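Local structure of ribulose-5-phosphate reductase 1 (Staphylococcus aureus, 6XHK) at residues 221-231 with 245-256; 145-153 with 175-186. The protein reduces D-ribulose 5-phosphate to D-ribitol 5-phosphate with NADPH, a step in making the ribitol phosphate wall teichoic acid of the cell wall. All coordinates share one frame; numbering follows the deposited sequence.

In the fold
Both contacts lie beside the NADPH of a zinc-containing alcohol dehydrogenase; contact 1 and helix 174-186 belong to its Rossmann-type part, against which helix 143-155 packs. Contact 2 is the more deeply buried: residues 145-153 and 175-186 are two helical segments joined almost wholly by aliphatic side chains, with a single hydroxyl pair between them. Contact 1, partly buried and farther from the centre of the chain, instead joins two neighbouring parallel strands, 225-228 and 251-254, through a ladder of backbone bonds. The two touch where C229 lies against L175 and L255 against A152, while F227 packs on T179 and L183. Helix 174-186 thus covers one face of the sheet that contains contact 1.

Contact 1 of 2, residues 221-231 with 245-256; sequences LTFDHAFECVG and YISPEGSIALLG. With NDP (NADPH dihydro-nicotinamide-adenine-dinucleotide phosphate), chain B.
A226 and E228 reach across to the neighbouring strand with their backbone N and O atoms, alternating between donor and acceptor as parallel pairing requires. Each gives its N to one residue of the partner and its O to the residue two further on: A226 bonds to S251 and A253, E228 to A253 and L255. The bond from E228 N to A253 O, 2.8 Å long, is almost straight. On one face of this ladder the F227 ring meets the CB of A253 through CD1 at 3.5 Å, and the H225 ring has the CB of S251 over one face. A226 and I252 turn to the other face, as does E228. The chain of E228 is bent at its second torsion (chi2 -104°), and the bend brings its carboxylate back toward the partner segment, where OE1 accepts from G256 N at 2.9 Å, on the syn side but out of the carboxylate plane. At the opposite end of the strands, F223 O accepts from S247 N at 2.8 Å. The F223 ring lies under the CA of I246, a CH-pi contact of 4.1 Å to the ring centroid, and its CE2 atom meets the CB of I246.

Farther out, F156 meets the rings of H225 and F227, strand 166-170 pairs with 225-228 along its other edge, and N165 binds the carboxylate of D224. Helix 232-245 covers the face that carries A226, E228, I252 and L254, through M242, S235 and I239. Beyond the C-terminal strand ends lies NADPH: V230 CG2 touches adenine N3A at 3.4 Å, and L255 O accepts a weak bond from the carboxamide N7N. Strand 225-228, helix 232-245 and strand 251-254 form a beta-alpha-beta crossover of a Rossmann fold, with the dinucleotide across the C-terminal edge of its parallel sheet.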
loop_
_atom_site.group_PDB
_atom_site.type_symbol
_atom_site.label_atom_id
_atom_site.label_comp_id
_atom_site.label_asym_id
_atom_site.label_seq_id
_atom_site.Cartn_x
_atom_site.Cartn_y
_atom_site.Cartn_z
ATOM N N LEU A 221 -16.995 -13.349 20.987
ATOM C CA LEU A 221 -15.673 -12.905 20.599
ATOM C C LEU A 221 -15.605 -11.401 20.753
ATOM O O LEU A 221 -16.580 -10.689 20.490
ATOM C CB LEU A 221 -15.382 -13.318 19.159
ATOM C CG LEU A 221 -13.965 -13.189 18.605
ATOM C CD1 LEU A 221 -13.005 -14.138 19.328
ATOM C CD2 LEU A 221 -14.044 -13.503 17.136
ATOM N N THR A 222 -14.455 -10.912 21.209
ATOM C CA THR A 222 -14.418 -9.500 21.556
ATOM C C THR A 222 -13.028 -8.910 21.353
ATOM O O THR A 222 -12.017 -9.610 21.444
ATOM C CB THR A 222 -14.869 -9.289 22.998
ATOM O OG1 THR A 222 -15.012 -7.884 23.231
ATOM C CG2 THR A 222 -13.846 -9.884 23.977
ATOM N N PHE A 223 -13.009 -7.595 21.121
ATOM C CA PHE A 223 -11.809 -6.816 20.832
ATOM C C PHE A 223 -12.157 -5.341 20.994
ATOM O O PHE A 223 -13.329 -4.961 20.920
ATOM C CB PHE A 223 -11.310 -7.068 19.408
ATOM C CG PHE A 223 -12.380 -6.908 18.358
ATOM C CD1 PHE A 223 -13.182 -7.978 17.986
ATOM C CD2 PHE A 223 -12.574 -5.673 17.739
ATOM C CE1 PHE A 223 -14.155 -7.814 17.015
ATOM C CE2 PHE A 223 -13.544 -5.506 16.775
ATOM C CZ PHE A 223 -14.336 -6.574 16.410
ATOM N N ASP A 224 -11.127 -4.500 21.173
ATOM C CA ASP A 224 -11.359 -3.085 21.446
ATOM C C ASP A 224 -10.947 -2.120 20.342
ATOM O O ASP A 224 -11.345 -0.950 20.400
ATOM C CB ASP A 224 -10.680 -2.651 22.764
ATOM C CG ASP A 224 -9.265 -3.168 22.918
ATOM O OD1 ASP A 224 -9.025 -4.357 22.621
ATOM O OD2 ASP A 224 -8.386 -2.374 23.323
ATOM N N HIS A 225 -10.178 -2.554 19.349
ATOM C CA HIS A 225 -9.731 -1.662 18.283
ATOM C C HIS A 225 -9.737 -2.462 16.988
ATOM O O HIS A 225 -9.338 -3.630 16.982
ATOM C CB HIS A 225 -8.316 -1.131 18.537
ATOM C CG HIS A 225 -8.251 0.043 19.460
ATOM N ND1 HIS A 225 -8.695 -0.009 20.762
ATOM C CD2 HIS A 225 -7.785 1.298 19.273
ATOM C CE1 HIS A 225 -8.514 1.165 21.337
ATOM N NE2 HIS A 225 -7.965 1.978 20.454
ATOM N N ALA A 226 -10.161 -1.848 15.886
ATOM C CA ALA A 226 -10.285 -2.614 14.650
ATOM C C ALA A 226 -9.826 -1.789 13.462
ATOM O O ALA A 226 -9.761 -0.560 13.527
ATOM C CB ALA A 226 -11.712 -3.112 14.435
ATOM N N PHE A 227 -9.493 -2.506 12.375
ATOM C CA PHE A 227 -8.954 -1.948 11.132
ATOM C C PHE A 227 -9.748 -2.510 9.969
ATOM O O PHE A 227 -9.830 -3.731 9.810
ATOM C CB PHE A 227 -7.487 -2.300 10.959
ATOM C CG PHE A 227 -6.611 -1.604 11.901
ATOM C CD1 PHE A 227 -6.071 -0.378 11.582
ATOM C CD2 PHE A 227 -6.321 -2.173 13.130
ATOM C CE1 PHE A 227 -5.239 0.288 12.471
ATOM C CE2 PHE A 227 -5.499 -1.515 14.036
ATOM C CZ PHE A 227 -4.952 -0.278 13.706
ATOM N N GLU A 228 -10.340 -1.638 9.168
ATOM C CA GLU A 228 -11.079 -2.053 7.981
ATOM C C GLU A 228 -10.170 -1.960 6.755
ATOM O O GLU A 228 -9.881 -0.856 6.277
ATOM C CB GLU A 228 -12.334 -1.208 7.799
ATOM C CG GLU A 228 -13.287 -1.786 6.775
ATOM C CD GLU A 228 -13.230 -1.031 5.443
ATOM O OE1 GLU A 228 -12.482 -0.023 5.331
ATOM O OE2 GLU A 228 -13.946 -1.446 4.510
ATOM N N CYS A 229 -9.732 -3.124 6.248
ATOM C CA CYS A 229 -8.803 -3.250 5.127
ATOM C C CYS A 229 -9.456 -3.989 3.961
ATOM O O CYS A 229 -8.820 -4.790 3.258
ATOM C CB CYS A 229 -7.524 -3.948 5.568
ATOM S SG CYS A 229 -6.754 -3.260 7.002
ATOM N N VAL A 230 -10.756 -3.732 3.793
ATOM C CA VAL A 230 -11.617 -4.229 2.725
ATOM C C VAL A 230 -12.109 -3.018 1.941
ATOM O O VAL A 230 -12.367 -1.962 2.522
ATOM C CB VAL A 230 -12.810 -5.003 3.331
ATOM C CG1 VAL A 230 -13.750 -5.541 2.281
ATOM C CG2 VAL A 230 -12.325 -6.060 4.247
ATOM N N GLY A 231 -12.254 -3.144 0.629
ATOM C CA GLY A 231 -12.752 -2.042 -0.158
ATOM C C GLY A 231 -14.106 -2.322 -0.788
ATOM O O GLY A 231 -14.732 -3.359 -0.581
ATOM N N TYR A 245 -19.584 -6.389 16.527
ATOM C CA TYR A 245 -18.808 -7.238 17.424
ATOM C C TYR A 245 -17.846 -6.472 18.335
ATOM O O TYR A 245 -17.314 -7.061 19.281
ATOM C CB TYR A 245 -18.020 -8.292 16.616
ATOM C CG TYR A 245 -18.860 -9.436 16.046
ATOM C CD1 TYR A 245 -19.501 -9.307 14.816
ATOM C CD2 TYR A 245 -19.045 -10.630 16.765
ATOM C CE1 TYR A 245 -20.283 -10.329 14.300
ATOM C CE2 TYR A 245 -19.827 -11.663 16.261
ATOM C CZ TYR A 245 -20.445 -11.500 15.026
ATOM O OH TYR A 245 -21.222 -12.510 14.508
ATOM N N ILE A 246 -17.616 -5.192 18.111
ATOM C CA ILE A 246 -16.526 -4.513 18.807
ATOM C C ILE A 246 -16.963 -4.135 20.221
ATOM O O ILE A 246 -18.125 -3.765 20.460
ATOM C CB ILE A 246 -16.036 -3.289 17.994
ATOM C CG1 ILE A 246 -14.775 -2.697 18.624
ATOM C CG2 ILE A 246 -17.121 -2.220 17.838
ATOM C CD1 ILE A 246 -14.254 -1.526 17.904
ATOM N N SER A 247 -16.028 -4.229 21.167
ATOM C CA SER A 247 -16.301 -3.803 22.534
ATOM C C SER A 247 -16.799 -2.357 22.569
ATOM O O SER A 247 -16.370 -1.525 21.752
ATOM C CB SER A 247 -15.056 -3.944 23.412
ATOM O OG SER A 247 -14.797 -5.308 23.702
ATOM N N PRO A 248 -17.689 -2.021 23.499
ATOM C CA PRO A 248 -18.212 -0.654 23.559
ATOM C C PRO A 248 -17.124 0.335 23.923
ATOM O O PRO A 248 -16.208 0.029 24.692
ATOM C CB PRO A 248 -19.279 -0.737 24.640
ATOM C CG PRO A 248 -19.672 -2.151 24.645
ATOM C CD PRO A 248 -18.436 -2.922 24.384
ATOM N N GLU A 249 -17.240 1.524 23.338
ATOM C CA GLU A 249 -16.258 2.597 23.396
ATOM C C GLU A 249 -15.008 2.286 22.589
ATOM O O GLU A 249 -14.000 2.983 22.728
ATOM C CB GLU A 249 -15.898 2.955 24.843
ATOM C CG GLU A 249 -16.914 3.890 25.490
ATOM C CD GLU A 249 -16.426 4.507 26.790
ATOM O OE1 GLU A 249 -16.330 3.779 27.809
ATOM O OE2 GLU A 249 -16.132 5.726 26.784
ATOM N N GLY A 250 -15.062 1.279 21.707
ATOM C CA GLY A 250 -13.914 0.969 20.875
ATOM C C GLY A 250 -13.738 1.931 19.707
ATOM O O GLY A 250 -14.664 2.640 19.302
ATOM N N SER A 251 -12.520 1.953 19.154
ATOM C CA SER A 251 -12.223 2.762 17.975
ATOM C C SER A 251 -12.033 1.892 16.734
ATOM O O SER A 251 -11.622 0.734 16.814
ATOM C CB SER A 251 -10.985 3.622 18.204
ATOM O OG SER A 251 -11.035 4.265 19.461
ATOM N N ILE A 252 -12.340 2.469 15.576
ATOM C CA ILE A 252 -12.247 1.774 14.296
ATOM C C ILE A 252 -11.525 2.644 13.271
ATOM O O ILE A 252 -11.908 3.797 13.041
ATOM C CB ILE A 252 -13.633 1.396 13.767
ATOM C CG1 ILE A 252 -14.258 0.383 14.702
ATOM C CG2 ILE A 252 -13.503 0.839 12.372
ATOM C CD1 ILE A 252 -15.655 -0.008 14.294
ATOM N N ALA A 253 -10.500 2.074 12.639
ATOM C CA ALA A 253 -9.731 2.725 11.582
ATOM C C ALA A 253 -10.245 2.277 10.220
ATOM O O ALA A 253 -10.285 1.077 9.924
ATOM C CB ALA A 253 -8.241 2.412 11.712
ATOM N N LEU A 254 -10.638 3.250 9.400
ATOM C CA LEU A 254 -11.199 3.002 8.079
ATOM C C LEU A 254 -10.062 3.112 7.070
ATOM O O LEU A 254 -9.374 4.137 7.024
ATOM C CB LEU A 254 -12.300 4.015 7.763
ATOM C CG LEU A 254 -13.690 3.819 8.387
ATOM C CD1 LEU A 254 -14.347 2.509 7.913
ATOM C CD2 LEU A 254 -13.621 3.876 9.909
ATOM N N LEU A 255 -9.823 2.053 6.303
ATOM C CA LEU A 255 -8.758 2.100 5.312
ATOM C C LEU A 255 -9.243 1.881 3.897
ATOM O O LEU A 255 -8.702 2.502 2.973
ATOM C CB LEU A 255 -7.672 1.079 5.639
ATOM C CG LEU A 255 -6.813 1.572 6.795
ATOM C CD1 LEU A 255 -5.822 0.518 7.216
ATOM C CD2 LEU A 255 -6.087 2.825 6.333
ATOM N N GLY A 256 -10.301 1.090 3.723
ATOM C CA GLY A 256 -10.785 0.734 2.400
ATOM C C GLY A 256 -11.529 1.850 1.689
ATOM O O GLY A 256 -12.368 2.537 2.274
HETATM P PA NDP B . -7.489 -7.001 -1.929
HETATM O O1A NDP B . -7.816 -7.353 -3.352
HETATM O O2A NDP B . -6.231 -7.740 -1.485
HETATM O O5B NDP B . -8.802 -7.356 -0.975
HETATM C C5B NDP B . -8.633 -7.579 0.464
HETATM C C4B NDP B . -9.405 -8.866 0.942
HETATM O O4B NDP B . -10.535 -8.584 1.535
HETATM C C3B NDP B . -9.791 -9.765 -0.269
HETATM O O3B NDP B . -9.210 -10.991 -0.172
HETATM C C2B NDP B . -11.296 -9.989 -0.200
HETATM O O2B NDP B . -11.478 -11.431 -0.525
HETATM C C1B NDP B . -11.574 -9.734 1.055
HETATM N N9A NDP B . -12.975 -9.401 1.328
HETATM C C8A NDP B . -14.001 -9.187 0.454
HETATM N N7A NDP B . -15.133 -8.918 1.165
HETATM C C5A NDP B . -14.809 -8.969 2.448
HETATM C C6A NDP B . -15.658 -8.762 3.708
HETATM N N6A NDP B . -17.061 -8.440 3.563
HETATM N N1A NDP B . -15.040 -8.889 4.985
HETATM C C2A NDP B . -13.635 -9.214 5.107
HETATM N N3A NDP B . -12.828 -9.408 3.885
HETATM C C4A NDP B . -13.478 -9.272 2.551
HETATM O O3 NDP B . -7.152 -5.352 -1.780
HETATM P PN NDP B . -6.177 -4.647 -0.583
HETATM O O1N NDP B . -6.006 -5.593 0.608
HETATM O O2N NDP B . -4.814 -4.394 -1.139
HETATM O O5D NDP B . -6.885 -3.199 -0.160
HETATM C C5D NDP B . -8.290 -2.990 -0.423
HETATM C C4D NDP B . -8.751 -1.618 -0.381
HETATM O O4D NDP B . -7.705 -0.623 0.275
HETATM C C3D NDP B . -9.021 -1.030 -1.787
HETATM O O3D NDP B . -10.324 -0.300 -1.814
HETATM C C2D NDP B . -7.973 -0.204 -2.028
HETATM O O2D NDP B . -8.255 0.861 -2.990
HETATM C C1D NDP B . -7.586 0.393 -0.560
HETATM N N1N NDP B . -6.287 1.096 -0.488
HETATM C C2N NDP B . -6.237 2.302 0.343
HETATM C C3N NDP B . -5.031 3.257 0.368
HETATM C C7N NDP B . -5.109 4.540 1.293
HETATM O O7N NDP B . -4.411 5.499 1.063
HETATM N N7N NDP B . -6.035 4.543 2.428
HETATM C C4N NDP B . -3.702 2.797 -0.280
HETATM C C5N NDP B . -3.888 1.651 -1.300
HETATM C C6N NDP B . -5.076 0.670 -1.196
HETATM P P2B NDP B . -12.296 -11.747 -1.895
HETATM O O1X NDP B . -13.558 -10.916 -1.984
HETATM O O2X NDP B . -11.399 -11.381 -3.065
HETATM O O3X NDP B . -12.659 -13.223 -1.892
#

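Contact 2 of 2, residues 145-153 with 175-186; sequences LVTVSLHAI and LGYITAILLRKL. With NDP (NADPH dihydro-nicotinamide-adenine-dinucleotide phosphate), chain B.
S149 OG donates to T179 OG1 at 3.1 Å, the one hydrogen bond between residues 145-153 and 175-186. S149 carries OG trans to its own amide nitrogen (chi1 177°), which points the hydroxyl at T179 while CB sits in the hole formed by L175, I178, T179 and L182. In return, L182 fits as a knob among V146, S149, L150 and I153. The axes of the two helical segments cross at -56°. Around the hydroxyl pair the contact is aliphatic: the CG2 methyls of V146 and I178 meet at 3.7 Å, I178 CD1 lies against L145 CB, and I153 CD1 runs to L182 CB, with L183 CD2 beside it.

At the NADPH end, L175 N donates to the phosphate oxygen O1N at 3.2 Å near the start of helix 174-186, whose dipole probably favours the anion. V148 CG1 packs on the carboxamide carbon C7N at 3.6 Å, and L175 CD1 lies near ribose O4D. The fit of aliphatic groups, with one directional bond between two buried hydroxyls, thus sets how the helices lie, and probably helps fix the phosphate-binding amide of L175 relative to V148 at the nicotinamide.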
loop_
_atom_site.group_PDB
_atom_site.type_symbol
_atom_site.label_atom_id
_atom_site.label_comp_id
_atom_site.label_asym_id
_atom_site.label_seq_id
_atom_site.Cartn_x
_atom_site.Cartn_y
_atom_site.Cartn_z
ATOM N N LEU A 145 2.184 0.719 0.578
ATOM C CA LEU A 145 1.172 0.037 1.372
ATOM C C LEU A 145 1.574 -0.020 2.831
ATOM O O LEU A 145 0.735 0.168 3.722
ATOM C CB LEU A 145 0.898 -1.360 0.826
ATOM C CG LEU A 145 -0.394 -1.430 0.015
ATOM C CD1 LEU A 145 -0.432 -0.353 -1.046
ATOM C CD2 LEU A 145 -0.572 -2.792 -0.609
ATOM N N VAL A 146 2.858 -0.240 3.099
ATOM C CA VAL A 146 3.287 -0.287 4.487
ATOM C C VAL A 146 3.134 1.076 5.127
ATOM O O VAL A 146 2.828 1.179 6.321
ATOM C CB VAL A 146 4.731 -0.798 4.593
ATOM C CG1 VAL A 146 5.147 -0.834 6.043
ATOM C CG2 VAL A 146 4.827 -2.180 3.983
ATOM N N THR A 147 3.307 2.145 4.351
ATOM C CA THR A 147 3.145 3.468 4.944
ATOM C C THR A 147 1.678 3.752 5.237
ATOM O O THR A 147 1.357 4.287 6.300
ATOM C CB THR A 147 3.715 4.569 4.051
ATOM O OG1 THR A 147 3.097 4.524 2.761
ATOM C CG2 THR A 147 5.210 4.387 3.910
ATOM N N VAL A 148 0.784 3.428 4.290
ATOM C CA VAL A 148 -0.657 3.594 4.502
ATOM C C VAL A 148 -1.082 2.915 5.795
ATOM O O VAL A 148 -1.788 3.499 6.642
ATOM C CB VAL A 148 -1.430 3.040 3.289
ATOM C CG1 VAL A 148 -2.895 2.944 3.597
ATOM C CG2 VAL A 148 -1.209 3.924 2.080
ATOM N N SER A 149 -0.613 1.682 5.980
ATOM C CA SER A 149 -0.945 0.922 7.176
ATOM C C SER A 149 -0.406 1.596 8.434
ATOM O O SER A 149 -1.170 1.875 9.370
ATOM C CB SER A 149 -0.413 -0.503 7.040
ATOM O OG SER A 149 -0.653 -1.245 8.204
ATOM N N LEU A 150 0.905 1.862 8.484
ATOM C CA LEU A 150 1.473 2.509 9.665
ATOM C C LEU A 150 0.780 3.834 9.972
ATOM O O LEU A 150 0.567 4.170 11.142
ATOM C CB LEU A 150 2.966 2.733 9.481
ATOM C CG LEU A 150 3.631 3.472 10.639
ATOM C CD1 LEU A 150 3.868 2.552 11.820
ATOM C CD2 LEU A 150 4.915 4.164 10.200
ATOM N N HIS A 151 0.440 4.608 8.937
ATOM C CA HIS A 151 -0.274 5.863 9.137
ATOM C C HIS A 151 -1.571 5.623 9.893
ATOM O O HIS A 151 -1.851 6.286 10.906
ATOM C CB HIS A 151 -0.554 6.533 7.787
ATOM C CG HIS A 151 -1.047 7.943 7.908
ATOM N ND1 HIS A 151 -0.383 8.905 8.643
ATOM C CD2 HIS A 151 -2.166 8.539 7.429
ATOM C CE1 HIS A 151 -1.061 10.037 8.590
ATOM N NE2 HIS A 151 -2.149 9.841 7.865
ATOM N N ALA A 152 -2.363 4.651 9.428
ATOM C CA ALA A 152 -3.583 4.296 10.154
ATOM C C ALA A 152 -3.291 3.926 11.611
ATOM O O ALA A 152 -3.908 4.468 12.535
ATOM C CB ALA A 152 -4.318 3.153 9.449
ATOM N N ILE A 153 -2.346 3.006 11.839
ATOM C CA ILE A 153 -2.052 2.575 13.212
ATOM C C ILE A 153 -1.692 3.770 14.085
ATOM O O ILE A 153 -2.085 3.856 15.256
ATOM C CB ILE A 153 -0.924 1.527 13.246
ATOM C CG1 ILE A 153 -1.292 0.267 12.477
ATOM C CG2 ILE A 153 -0.569 1.173 14.683
ATOM C CD1 ILE A 153 -0.138 -0.703 12.396
ATOM N N LEU A 175 -3.399 -5.211 2.344
ATOM C CA LEU A 175 -3.470 -4.332 3.518
ATOM C C LEU A 175 -3.718 -5.096 4.812
ATOM O O LEU A 175 -3.099 -4.795 5.846
ATOM C CB LEU A 175 -4.537 -3.269 3.347
ATOM C CG LEU A 175 -4.000 -1.914 2.977
ATOM C CD1 LEU A 175 -5.151 -0.979 2.664
ATOM C CD2 LEU A 175 -3.233 -1.445 4.196
ATOM N N GLY A 176 -4.652 -6.049 4.797
ATOM C CA GLY A 176 -4.776 -6.940 5.936
ATOM C C GLY A 176 -3.437 -7.454 6.430
ATOM O O GLY A 176 -3.093 -7.284 7.607
ATOM N N TYR A 177 -2.655 -8.074 5.523
ATOM C CA TYR A 177 -1.405 -8.746 5.891
ATOM C C TYR A 177 -0.374 -7.763 6.427
ATOM O O TYR A 177 0.262 -8.015 7.459
ATOM C CB TYR A 177 -0.870 -9.536 4.686
ATOM C CG TYR A 177 0.332 -10.443 4.950
ATOM C CD1 TYR A 177 1.626 -10.060 4.551
ATOM C CD2 TYR A 177 0.187 -11.655 5.621
ATOM C CE1 TYR A 177 2.718 -10.869 4.784
ATOM C CE2 TYR A 177 1.285 -12.469 5.874
ATOM C CZ TYR A 177 2.549 -12.067 5.458
ATOM O OH TYR A 177 3.635 -12.879 5.714
ATOM N N ILE A 178 -0.200 -6.628 5.744
ATOM C CA ILE A 178 0.772 -5.641 6.208
ATOM C C ILE A 178 0.415 -5.147 7.600
ATOM O O ILE A 178 1.278 -5.051 8.484
ATOM C CB ILE A 178 0.885 -4.488 5.194
ATOM C CG1 ILE A 178 1.402 -5.035 3.858
ATOM C CG2 ILE A 178 1.734 -3.352 5.741
ATOM C CD1 ILE A 178 1.736 -3.992 2.853
ATOM N N THR A 179 -0.866 -4.835 7.817
ATOM C CA THR A 179 -1.301 -4.332 9.114
ATOM C C THR A 179 -1.095 -5.357 10.211
ATOM O O THR A 179 -0.635 -5.011 11.308
ATOM C CB THR A 179 -2.762 -3.925 9.021
ATOM O OG1 THR A 179 -2.983 -3.307 7.747
ATOM C CG2 THR A 179 -3.153 -3.018 10.178
ATOM N N ALA A 180 -1.468 -6.614 9.947
ATOM C CA ALA A 180 -1.182 -7.679 10.896
ATOM C C ALA A 180 0.301 -7.688 11.258
ATOM O O ALA A 180 0.663 -7.727 12.446
ATOM C CB ALA A 180 -1.631 -9.018 10.311
ATOM N N ILE A 181 1.176 -7.599 10.242
ATOM C CA ILE A 181 2.619 -7.613 10.484
ATOM C C ILE A 181 3.008 -6.474 11.413
ATOM O O ILE A 181 3.777 -6.655 12.368
ATOM C CB ILE A 181 3.396 -7.513 9.163
ATOM C CG1 ILE A 181 3.116 -8.696 8.247
ATOM C CG2 ILE A 181 4.897 -7.445 9.451
ATOM C CD1 ILE A 181 3.901 -8.578 6.923
ATOM N N LEU A 182 2.503 -5.276 11.127
ATOM C CA LEU A 182 2.933 -4.102 11.879
ATOM C C LEU A 182 2.464 -4.168 13.320
ATOM O O LEU A 182 3.244 -3.926 14.251
ATOM C CB LEU A 182 2.434 -2.827 11.212
ATOM C CG LEU A 182 3.137 -2.592 9.882
ATOM C CD1 LEU A 182 2.441 -1.499 9.086
ATOM C CD2 LEU A 182 4.596 -2.253 10.131
ATOM N N LEU A 183 1.193 -4.504 13.522
ATOM C CA LEU A 183 0.690 -4.643 14.881
ATOM C C LEU A 183 1.496 -5.666 15.660
ATOM O O LEU A 183 1.789 -5.458 16.842
ATOM C CB LEU A 183 -0.781 -5.037 14.867
ATOM C CG LEU A 183 -1.699 -3.939 14.362
ATOM C CD1 LEU A 183 -3.063 -4.536 14.078
ATOM C CD2 LEU A 183 -1.734 -2.775 15.353
ATOM N N ARG A 184 1.881 -6.772 15.014
ATOM C CA ARG A 184 2.607 -7.797 15.754
ATOM C C ARG A 184 4.032 -7.345 16.063
ATOM O O ARG A 184 4.566 -7.629 17.147
ATOM C CB ARG A 184 2.588 -9.121 14.980
ATOM C CG ARG A 184 3.484 -10.228 15.570
ATOM C CD ARG A 184 3.095 -10.437 17.007
ATOM N NE ARG A 184 1.740 -10.963 17.086
ATOM C CZ ARG A 184 0.902 -10.706 18.083
ATOM N NH1 ARG A 184 -0.315 -11.227 18.077
ATOM N NH2 ARG A 184 1.262 -9.868 19.048
ATOM N N LYS A 185 4.669 -6.633 15.129
ATOM C CA LYS A 185 6.050 -6.241 15.373
ATOM C C LYS A 185 6.119 -5.171 16.459
ATOM O O LYS A 185 6.998 -5.221 17.325
ATOM C CB LYS A 185 6.723 -5.787 14.076
ATOM N N LEU A 186 5.169 -4.238 16.483
ATOM C CA LEU A 186 5.304 -3.105 17.392
ATOM C C LEU A 186 4.370 -3.133 18.601
ATOM O O LEU A 186 4.610 -2.393 19.564
ATOM C CB LEU A 186 5.137 -1.790 16.613
ATOM C CG LEU A 186 3.847 -1.554 15.862
ATOM C CD1 LEU A 186 2.884 -0.771 16.706
ATOM C CD2 LEU A 186 4.151 -0.817 14.595
HETATM P PA NDP B . -7.489 -7.001 -1.929
HETATM O O1A NDP B . -7.816 -7.353 -3.352
HETATM O O2A NDP B . -6.231 -7.740 -1.485
HETATM O O5B NDP B . -8.802 -7.356 -0.975
HETATM C C5B NDP B . -8.633 -7.579 0.464
HETATM C C4B NDP B . -9.405 -8.866 0.942
HETATM O O4B NDP B . -10.535 -8.584 1.535
HETATM C C3B NDP B . -9.791 -9.765 -0.269
HETATM O O3B NDP B . -9.210 -10.991 -0.172
HETATM C C2B NDP B . -11.296 -9.989 -0.200
HETATM O O2B NDP B . -11.478 -11.431 -0.525
HETATM C C1B NDP B . -11.574 -9.734 1.055
HETATM N N9A NDP B . -12.975 -9.401 1.328
HETATM C C8A NDP B . -14.001 -9.187 0.454
HETATM N N7A NDP B . -15.133 -8.918 1.165
HETATM C C5A NDP B . -14.809 -8.969 2.448
HETATM C C6A NDP B . -15.658 -8.762 3.708
HETATM N N6A NDP B . -17.061 -8.440 3.563
HETATM N N1A NDP B . -15.040 -8.889 4.985
HETATM C C2A NDP B . -13.635 -9.214 5.107
HETATM N N3A NDP B . -12.828 -9.408 3.885
HETATM C C4A NDP B . -13.478 -9.272 2.551
HETATM O O3 NDP B . -7.152 -5.352 -1.780
HETATM P PN NDP B . -6.177 -4.647 -0.583
HETATM O O1N NDP B . -6.006 -5.593 0.608
HETATM O O2N NDP B . -4.814 -4.394 -1.139
HETATM O O5D NDP B . -6.885 -3.199 -0.160
HETATM C C5D NDP B . -8.290 -2.990 -0.423
HETATM C C4D NDP B . -8.751 -1.618 -0.381
HETATM O O4D NDP B . -7.705 -0.623 0.275
HETATM C C3D NDP B . -9.021 -1.030 -1.787
HETATM O O3D NDP B . -10.324 -0.300 -1.814
HETATM C C2D NDP B . -7.973 -0.204 -2.028
HETATM O O2D NDP B . -8.255 0.861 -2.990
HETATM C C1D NDP B . -7.586 0.393 -0.560
HETATM N N1N NDP B . -6.287 1.096 -0.488
HETATM C C2N NDP B . -6.237 2.302 0.343
HETATM C C3N NDP B . -5.031 3.257 0.368
HETATM C C7N NDP B . -5.109 4.540 1.293
HETATM O O7N NDP B . -4.411 5.499 1.063
HETATM N N7N NDP B . -6.035 4.543 2.428
HETATM C C4N NDP B . -3.702 2.797 -0.280
HETATM C C5N NDP B . -3.888 1.651 -1.300
HETATM C C6N NDP B . -5.076 0.670 -1.196
HETATM P P2B NDP B . -12.296 -11.747 -1.895
HETATM O O1X NDP B . -13.558 -10.916 -1.984
HETATM O O2X NDP B . -11.399 -11.381 -3.065
HETATM O O3X NDP B . -12.659 -13.223 -1.892
#